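Local coordinates for enoyl-CoA hydratase/isomerase family protein (Bacillus anthracis, PDB 3KQF) that probably catalyses the reversible addition of water to the double bond of 2-enoyl-CoA thioesters in fatty acid breakdown, at residues A129-L135 and I173-A178; L135-T141 and I167-I173. All coordinates share one frame; numbering follows the deposited sequence.

Interaction 1 of 2, residues A129-L135 and I173-A178; sequences AAESASL and ISAQEA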
ATOM      1  N   ALA A 129      11.573 -14.750   6.677  1.00 15.48           N
ATOM      2  CA  ALA A 129      12.164 -14.597   8.012  1.00 16.38           C
ATOM      3  C   ALA A 129      12.053 -15.826   8.902  1.00 15.98           C
ATOM      4  O   ALA A 129      11.059 -16.523   8.883  1.00 15.20           O
ATOM      5  CB  ALA A 129      11.508 -13.458   8.736  1.00 15.29           C
ATOM      6  N   ALA A 130      13.071 -16.020   9.736  1.00 15.45           N
ATOM      7  CA  ALA A 130      13.055 -17.054  10.743  1.00 15.83           C
ATOM      8  C   ALA A 130      12.032 -16.610  11.779  1.00 15.10           C
ATOM      9  O   ALA A 130      11.892 -15.403  12.025  1.00 15.99           O
ATOM     10  CB  ALA A 130      14.429 -17.188  11.408  1.00 14.12           C
ATOM     11  N   GLU A 131      11.339 -17.572  12.387  1.00 14.75           N
ATOM     12  CA  GLU A 131      10.359 -17.293  13.447  1.00 16.01           C
ATOM     13  C   GLU A 131      10.985 -16.482  14.563  1.00 17.03           C
ATOM     14  O   GLU A 131      10.300 -15.696  15.222  1.00 17.23           O
ATOM     15  CB  GLU A 131       9.796 -18.599  14.071  1.00 17.17           C
ATOM     16  CG  GLU A 131       8.750 -19.319  13.239  1.00 20.15           C
ATOM     17  CD  GLU A 131       8.178 -20.556  13.938  1.00 24.60           C
ATOM     18  OE1 GLU A 131       8.957 -21.450  14.322  1.00 26.14           O
ATOM     19  OE2 GLU A 131       6.939 -20.642  14.085  1.00 29.07           O
ATOM     20  N   SER A 132      12.288 -16.684  14.775  1.00 16.63           N
ATOM     21  CA  SER A 132      13.012 -16.025  15.862  1.00 16.87           C
ATOM     22  C   SER A 132      13.669 -14.700  15.473  1.00 16.64           C
ATOM     23  O   SER A 132      14.310 -14.068  16.316  1.00 18.38           O
ATOM     24  CB  SER A 132      14.072 -16.984  16.434  1.00 17.49           C
ATOM     25  OG  SER A 132      14.939 -17.435  15.402  1.00 18.91           O
ATOM     26  N   ALA A 133      13.527 -14.280  14.219  1.00 14.82           N
ATOM     27  CA  ALA A 133      14.108 -13.022  13.765  1.00 15.55           C
ATOM     28  C   ALA A 133      13.357 -11.828  14.315  1.00 15.94           C
ATOM     29  O   ALA A 133      12.193 -11.919  14.726  1.00 15.44           O
ATOM     30  CB  ALA A 133      14.144 -12.947  12.230  1.00 14.49           C
ATOM     31  N   SER A 134      14.055 -10.704  14.370  1.00 17.05           N
ATOM     32  CA  SER A 134      13.446  -9.450  14.810  1.00 18.63           C
ATOM     33  C   SER A 134      13.927  -8.375  13.869  1.00 17.03           C
ATOM     34  O   SER A 134      15.057  -8.447  13.340  1.00 17.20           O
ATOM     35  CB  SER A 134      13.749  -9.118  16.277  1.00 20.46           C
ATOM     36  OG  SER A 134      15.123  -9.199  16.580  1.00 26.27           O
ATOM     37  N   LEU A 135      13.054  -7.410  13.613  1.00 13.49           N
ATOM     38  CA  LEU A 135      13.340  -6.350  12.686  1.00 14.94           C
ATOM     39  C   LEU A 135      13.005  -5.005  13.259  1.00 14.43           C
ATOM     40  O   LEU A 135      12.340  -4.882  14.298  1.00 15.27           O
ATOM     41  CB  LEU A 135      12.517  -6.522  11.393  1.00 15.03           C
ATOM     42  CG  LEU A 135      12.728  -7.814  10.598  1.00 16.57           C
ATOM     43  CD1 LEU A 135      11.934  -8.954  11.187  1.00 18.67           C
ATOM     44  CD2 LEU A 135      12.346  -7.577   9.114  1.00 17.50           C
ATOM     45  N   ILE A 173      10.432  -5.331  16.276  1.00 15.61           N
ATOM     46  CA  ILE A 173       9.244  -6.151  16.117  1.00 15.24           C
ATOM     47  C   ILE A 173       9.636  -7.597  15.782  1.00 15.79           C
ATOM     48  O   ILE A 173      10.717  -7.847  15.238  1.00 16.53           O
ATOM     49  CB  ILE A 173       8.319  -5.554  15.053  1.00 15.52           C
ATOM     50  CG1 ILE A 173       8.964  -5.638  13.655  1.00 15.77           C
ATOM     51  CG2 ILE A 173       7.985  -4.065  15.408  1.00 16.41           C
ATOM     52  CD1 ILE A 173       8.054  -5.149  12.543  1.00 18.82           C
ATOM     53  N   SER A 174       8.777  -8.543  16.147  1.00 15.40           N
ATOM     54  CA  SER A 174       9.026  -9.956  15.893  1.00 15.95           C
ATOM     55  C   SER A 174       8.778 -10.281  14.434  1.00 16.57           C
ATOM     56  O   SER A 174       8.161  -9.519  13.721  1.00 13.57           O
ATOM     57  CB  SER A 174       8.088 -10.816  16.716  1.00 15.87           C
ATOM     58  OG  SER A 174       6.742 -10.638  16.294  1.00 14.22           O
ATOM     59  N   ALA A 175       9.194 -11.471  14.027  1.00 17.73           N
ATOM     60  CA  ALA A 175       8.970 -11.919  12.656  1.00 18.34           C
ATOM     61  C   ALA A 175       7.467 -12.024  12.377  1.00 17.95           C
ATOM     62  O   ALA A 175       7.012 -11.742  11.270  1.00 17.24           O
ATOM     63  CB  ALA A 175       9.639 -13.262  12.447  1.00 18.15           C
ATOM     64  N   GLN A 176       6.721 -12.442  13.400  1.00 19.12           N
ATOM     65  CA  GLN A 176       5.271 -12.629  13.335  1.00 19.07           C
ATOM     66  C   GLN A 176       4.572 -11.305  13.082  1.00 18.78           C
ATOM     67  O   GLN A 176       3.650 -11.226  12.255  1.00 17.65           O
ATOM     68  CB  GLN A 176       4.747 -13.257  14.647  1.00 20.40           C
ATOM     69  CG  GLN A 176       5.137 -14.712  14.878  1.00 23.64           C
ATOM     70  CD  GLN A 176       6.636 -14.962  15.152  1.00 28.74           C
ATOM     71  OE1 GLN A 176       7.367 -14.087  15.630  1.00 30.12           O
ATOM     72  NE2 GLN A 176       7.077 -16.191  14.883  1.00 30.74           N
ATOM     73  N   GLU A 177       5.017 -10.270  13.799  1.00 16.70           N
ATOM     74  CA  GLU A 177       4.485  -8.934  13.648  1.00 16.37           C
ATOM     75  C   GLU A 177       4.845  -8.412  12.277  1.00 16.61           C
ATOM     76  O   GLU A 177       4.011  -7.821  11.590  1.00 16.90           O
ATOM     77  CB  GLU A 177       5.004  -8.003  14.757  1.00 16.20           C
ATOM     78  CG  GLU A 177       4.419  -8.358  16.128  1.00 21.23           C
ATOM     79  CD  GLU A 177       5.064  -7.643  17.309  1.00 25.09           C
ATOM     80  OE1 GLU A 177       6.249  -7.276  17.250  1.00 22.66           O
ATOM     81  OE2 GLU A 177       4.385  -7.533  18.352  1.00 31.50           O
ATOM     82  N   ALA A 178       6.089  -8.638  11.863  1.00 14.85           N
ATOM     83  CA  ALA A 178       6.520  -8.222  10.526  1.00 14.61           C
ATOM     84  C   ALA A 178       5.617  -8.838   9.451  1.00 14.38           C
ATOM     85  O   ALA A 178       5.259  -8.164   8.479  1.00 15.98           O
ATOM     86  CB  ALA A 178       7.947  -8.613  10.283  1.00 13.66           C
TER
HETATM   87  O   HOH W   1       5.534 -18.266  14.013  1.00 34.15           O
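Q176 reaches across to the turn at E131 with its amide. Its chain folds back at the second torsion (chi2 69°), which brings NE2 to the backbone O of E131 at 3.3 Å, on a lone pair in the carbonyl plane. The same NE2 also donates to a water held by E131 OE2; the carboxylate plane of E131 and the amide plane of Q176 stand 48° apart, and the water bridges this tilt. Beside this, the methyl of A175 points into the type I turn A130-A133, its CB 3.1 Å from A130 O and 4.2 Å from A129 CB. Farther along, L135 and I173 exchange two nearly straight backbone bonds, L135 N to I173 O at 2.9 Å and I173 N to L135 O at 2.8 Å, while L135 CD1 lies 4.1 Å from A178 CB. S174 is the N-cap of helix 175-181 and forms a capping box with E177: E177 N bonds S174 OG, and S174 N bonds E177 OE1. In this crotonase-type fold the contact thus joins the start of that helix to the small three-stranded sheet, where 134-136 lies between 112-114 and 173-174, and to the larger sheet at strand 126-130, next to 186-188.

Interaction 2 of 2, residues L135-T141 and I167-I173; sequences LGLTETT and IYTGRRI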
ATOM      1  N   LEU A 135      13.054  -7.410  13.613  1.00 13.49           N
ATOM      2  CA  LEU A 135      13.340  -6.350  12.686  1.00 14.94           C
ATOM      3  C   LEU A 135      13.005  -5.005  13.259  1.00 14.43           C
ATOM      4  O   LEU A 135      12.340  -4.882  14.298  1.00 15.27           O
ATOM      5  CB  LEU A 135      12.517  -6.522  11.393  1.00 15.03           C
ATOM      6  CG  LEU A 135      12.728  -7.814  10.598  1.00 16.57           C
ATOM      7  CD1 LEU A 135      11.934  -8.954  11.187  1.00 18.67           C
ATOM      8  CD2 LEU A 135      12.346  -7.577   9.114  1.00 17.50           C
ATOM      9  N   GLY A 136      13.460  -3.983  12.564  1.00 16.02           N
ATOM     10  CA  GLY A 136      13.135  -2.628  12.971  1.00 15.69           C
ATOM     11  C   GLY A 136      14.128  -1.624  12.449  1.00 15.10           C
ATOM     12  O   GLY A 136      15.283  -1.961  12.167  1.00 15.72           O
ATOM     13  N   LEU A 137      13.675  -0.387  12.331  1.00 14.65           N
ATOM     14  CA  LEU A 137      14.544   0.715  11.942  1.00 14.73           C
ATOM     15  C   LEU A 137      14.770   1.487  13.223  1.00 14.64           C
ATOM     16  O   LEU A 137      13.988   2.370  13.581  1.00 15.34           O
ATOM     17  CB  LEU A 137      13.925   1.576  10.855  1.00 16.11           C
ATOM     18  CG  LEU A 137      13.862   0.924   9.477  1.00 17.28           C
ATOM     19  CD1 LEU A 137      13.156   1.813   8.493  1.00 19.20           C
ATOM     20  CD2 LEU A 137      15.269   0.621   8.981  1.00 18.73           C
ATOM     21  N   THR A 138      15.883   1.180  13.874  1.00 16.32           N
ATOM     22  CA  THR A 138      16.225   1.724  15.189  1.00 17.26           C
ATOM     23  C   THR A 138      16.947   3.067  15.156  1.00 17.61           C
ATOM     24  O   THR A 138      17.259   3.611  16.214  1.00 18.35           O
ATOM     25  CB  THR A 138      17.135   0.732  15.926  1.00 19.55           C
ATOM     26  OG1 THR A 138      18.255   0.434  15.084  1.00 21.07           O
ATOM     27  CG2 THR A 138      16.376  -0.589  16.267  1.00 19.10           C
ATOM     28  N   GLU A 139      17.175   3.604  13.956  1.00 15.73           N
ATOM     29  CA  GLU A 139      17.934   4.851  13.776  1.00 16.38           C
ATOM     30  C   GLU A 139      17.591   6.061  14.689  1.00 14.54           C
ATOM     31  O   GLU A 139      18.494   6.683  15.253  1.00 16.02           O
ATOM     32  CB  GLU A 139      17.925   5.279  12.293  1.00 16.90           C
ATOM     33  CG  GLU A 139      18.762   4.379  11.362  1.00 19.35           C
ATOM     34  CD  GLU A 139      18.064   3.097  10.882  1.00 25.61           C
ATOM     35  OE1 GLU A 139      17.050   2.680  11.469  1.00 23.72           O
ATOM     36  OE2 GLU A 139      18.533   2.510   9.868  1.00 27.13           O
ATOM     37  N   THR A 140      16.314   6.378  14.873  1.00 15.12           N
ATOM     38  CA  THR A 140      15.951   7.543  15.674  1.00 14.24           C
ATOM     39  C   THR A 140      16.363   7.385  17.147  1.00 15.97           C
ATOM     40  O   THR A 140      16.545   8.386  17.834  1.00 15.97           O
ATOM     41  CB  THR A 140      14.455   7.902  15.575  1.00 14.06           C
ATOM     42  OG1 THR A 140      13.690   6.761  15.987  1.00 14.90           O
ATOM     43  CG2 THR A 140      14.077   8.374  14.097  1.00 13.34           C
ATOM     44  N   THR A 141      16.521   6.139  17.623  1.00 16.40           N
ATOM     45  CA  THR A 141      16.984   5.905  19.016  1.00 15.71           C
ATOM     46  C   THR A 141      18.473   6.276  19.170  1.00 16.08           C
ATOM     47  O   THR A 141      18.979   6.353  20.284  1.00 16.35           O
ATOM     48  CB  THR A 141      16.772   4.440  19.502  1.00 15.75           C
ATOM     49  OG1 THR A 141      17.732   3.555  18.896  1.00 17.00           O
ATOM     50  CG2 THR A 141      15.332   3.974  19.239  1.00 16.83           C
ATOM     51  N   ILE A 167       9.398   3.866  12.372  1.00 13.38           N
ATOM     52  CA  ILE A 167      10.556   4.770  12.301  1.00 14.94           C
ATOM     53  C   ILE A 167      10.586   5.772  13.471  1.00 14.94           C
ATOM     54  O   ILE A 167      11.648   6.024  14.040  1.00 15.63           O
ATOM     55  CB  ILE A 167      10.673   5.453  10.903  1.00 12.80           C
ATOM     56  CG1 ILE A 167      11.058   4.390   9.872  1.00 16.33           C
ATOM     57  CG2 ILE A 167      11.764   6.524  10.927  1.00 13.88           C
ATOM     58  CD1 ILE A 167      10.846   4.829   8.394  1.00 14.25           C
ATOM     59  N   TYR A 168       9.444   6.345  13.847  1.00 16.53           N
ATOM     60  CA  TYR A 168       9.464   7.324  14.928  1.00 15.57           C
ATOM     61  C   TYR A 168       9.784   6.701  16.271  1.00 15.12           C
ATOM     62  O   TYR A 168      10.502   7.296  17.059  1.00 14.80           O
ATOM     63  CB  TYR A 168       8.173   8.142  15.059  1.00 16.85           C
ATOM     64  CG  TYR A 168       7.691   8.863  13.830  1.00 14.41           C
ATOM     65  CD1 TYR A 168       8.566   9.296  12.837  1.00 13.90           C
ATOM     66  CD2 TYR A 168       6.347   9.233  13.730  1.00 12.75           C
ATOM     67  CE1 TYR A 168       8.091  10.000  11.742  1.00 17.25           C
ATOM     68  CE2 TYR A 168       5.873   9.914  12.680  1.00 15.21           C
ATOM     69  CZ  TYR A 168       6.728  10.291  11.665  1.00 16.26           C
ATOM     70  OH  TYR A 168       6.217  10.996  10.604  1.00 17.02           O
ATOM     71  N   THR A 169       9.270   5.494  16.523  1.00 14.27           N
ATOM     72  CA  THR A 169       9.521   4.846  17.797  1.00 15.90           C
ATOM     73  C   THR A 169      10.864   4.142  17.802  1.00 16.30           C
ATOM     74  O   THR A 169      11.478   4.004  18.859  1.00 14.72           O
ATOM     75  CB  THR A 169       8.464   3.783  18.134  1.00 14.61           C
ATOM     76  OG1 THR A 169       8.468   2.782  17.128  1.00 16.63           O
ATOM     77  CG2 THR A 169       7.058   4.418  18.259  1.00 15.83           C
ATOM     78  N   GLY A 170      11.294   3.677  16.626  1.00 16.60           N
ATOM     79  CA  GLY A 170      12.536   2.900  16.481  1.00 16.50           C
ATOM     80  C   GLY A 170      12.421   1.553  17.174  1.00 17.15           C
ATOM     81  O   GLY A 170      13.425   0.955  17.550  1.00 17.59           O
ATOM     82  N   ARG A 171      11.192   1.071  17.332  1.00 16.71           N
ATOM     83  CA  ARG A 171      10.953  -0.174  18.061  1.00 17.34           C
ATOM     84  C   ARG A 171      11.275  -1.434  17.277  1.00 16.44           C
ATOM     85  O   ARG A 171      11.221  -1.447  16.044  1.00 17.60           O
ATOM     86  CB  ARG A 171       9.518  -0.225  18.584  1.00 17.74           C
ATOM     87  CG  ARG A 171       8.444  -0.508  17.522  1.00 16.87           C
ATOM     88  CD  ARG A 171       7.042  -0.271  18.051  1.00 19.47           C
ATOM     89  NE  ARG A 171       6.023  -0.614  17.064  1.00 15.18           N
ATOM     90  CZ  ARG A 171       5.417  -1.801  16.979  1.00 14.06           C
ATOM     91  NH1 ARG A 171       5.675  -2.768  17.857  1.00 17.43           N
ATOM     92  NH2 ARG A 171       4.530  -2.021  16.013  1.00 17.46           N
ATOM     93  N   ARG A 172      11.621  -2.496  18.007  1.00 17.28           N
ATOM     94  CA  ARG A 172      11.922  -3.781  17.396  1.00 17.83           C
ATOM     95  C   ARG A 172      10.635  -4.601  17.369  1.00 17.29           C
ATOM     96  O   ARG A 172       9.861  -4.600  18.342  1.00 14.55           O
ATOM     97  CB  ARG A 172      12.959  -4.579  18.186  1.00 19.74           C
ATOM     98  CG  ARG A 172      14.295  -3.944  18.392  1.00 20.60           C
ATOM     99  CD  ARG A 172      15.187  -4.982  19.078  1.00 24.95           C
ATOM    100  NE  ARG A 172      16.538  -4.511  19.329  1.00 29.86           N
ATOM    101  CZ  ARG A 172      17.562  -5.306  19.641  1.00 27.29           C
ATOM    102  NH1 ARG A 172      17.410  -6.617  19.689  1.00 27.64           N
ATOM    103  NH2 ARG A 172      18.756  -4.786  19.855  1.00 33.15           N
ATOM    104  N   ILE A 173      10.432  -5.331  16.276  1.00 15.61           N
ATOM    105  CA  ILE A 173       9.244  -6.151  16.117  1.00 15.24           C
ATOM    106  C   ILE A 173       9.636  -7.597  15.782  1.00 15.79           C
ATOM    107  O   ILE A 173      10.717  -7.847  15.238  1.00 16.53           O
ATOM    108  CB  ILE A 173       8.319  -5.554  15.053  1.00 15.52           C
ATOM    109  CG1 ILE A 173       8.964  -5.638  13.655  1.00 15.77           C
ATOM    110  CG2 ILE A 173       7.985  -4.065  15.408  1.00 16.41           C
ATOM    111  CD1 ILE A 173       8.054  -5.149  12.543  1.00 18.82           C
TER
HETATM  112  O   HOH W   2      14.244   5.067  13.202  1.00 12.12           O
HETATM  113  O   HOH W   3      11.376   0.173  13.793  1.00 12.50           O
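T140 and I167 meet where a 3-10 segment runs past the end of helix 160-169, and the pair illustrates how a side-chain hydroxyl can take up a carbonyl at a helix end. T140 OG1 donates to I167 O at 2.9 Å, almost in line with the carbonyl bond (165° at the oxygen). At chi1 58° the hydroxyl faces I167 O, and T140 CG2 is brought up beside the same oxygen, 3.4 Å away. The close, apolar part lies nearby: L137 and I167 run side by side and point the same way, L137 CD1 resting 3.6 Å from I167 CG1. G170, with positive phi just past the helix, lets the chains approach closely, its CA 3.3 Å from L137 O in a CA-H...O contact. G136, with no side chain, brings its CA to 3.8 Å from R171 O.

Water enters where the backbones part. One molecule joins L137 O, T140 N and I167 O; another sits between L137 N and R171 O, 2.8 Å from the latter. On the more open side R172 extends its chain outward, and T138 lays CG2 3.6 Å from G170 O. A second subunit, another copy of the protein, also reaches this helix end: its N207 bonds Y168 O and its D125 bonds Y168 OH.

I167 O, taking both a direct hydroxyl bond and a water, is thus satisfied within a buried contact, and the waters probably act as fixed parts of the junction where the chains stand too far apart for direct pairing.

Followed from the N terminus, the chain leaves the larger sheet at strand 126-130, turns into strand 134-136 and continues to the 3-10 segment at 139-141. It then passes through helices 150-158 and 160-169 before returning through strand 173-174 into helix 175-181. Interaction 2 closes the inner loop, bringing 167-173 back to 135-141, and interaction 1 closes the outer one, so the two are nested and do not cross. L135 and I173 belong to both, which makes their antiparallel pairing the common seam. From it interaction 1 leads toward the larger sheet, whereas interaction 2 leads toward helix 160-169 and the second subunit.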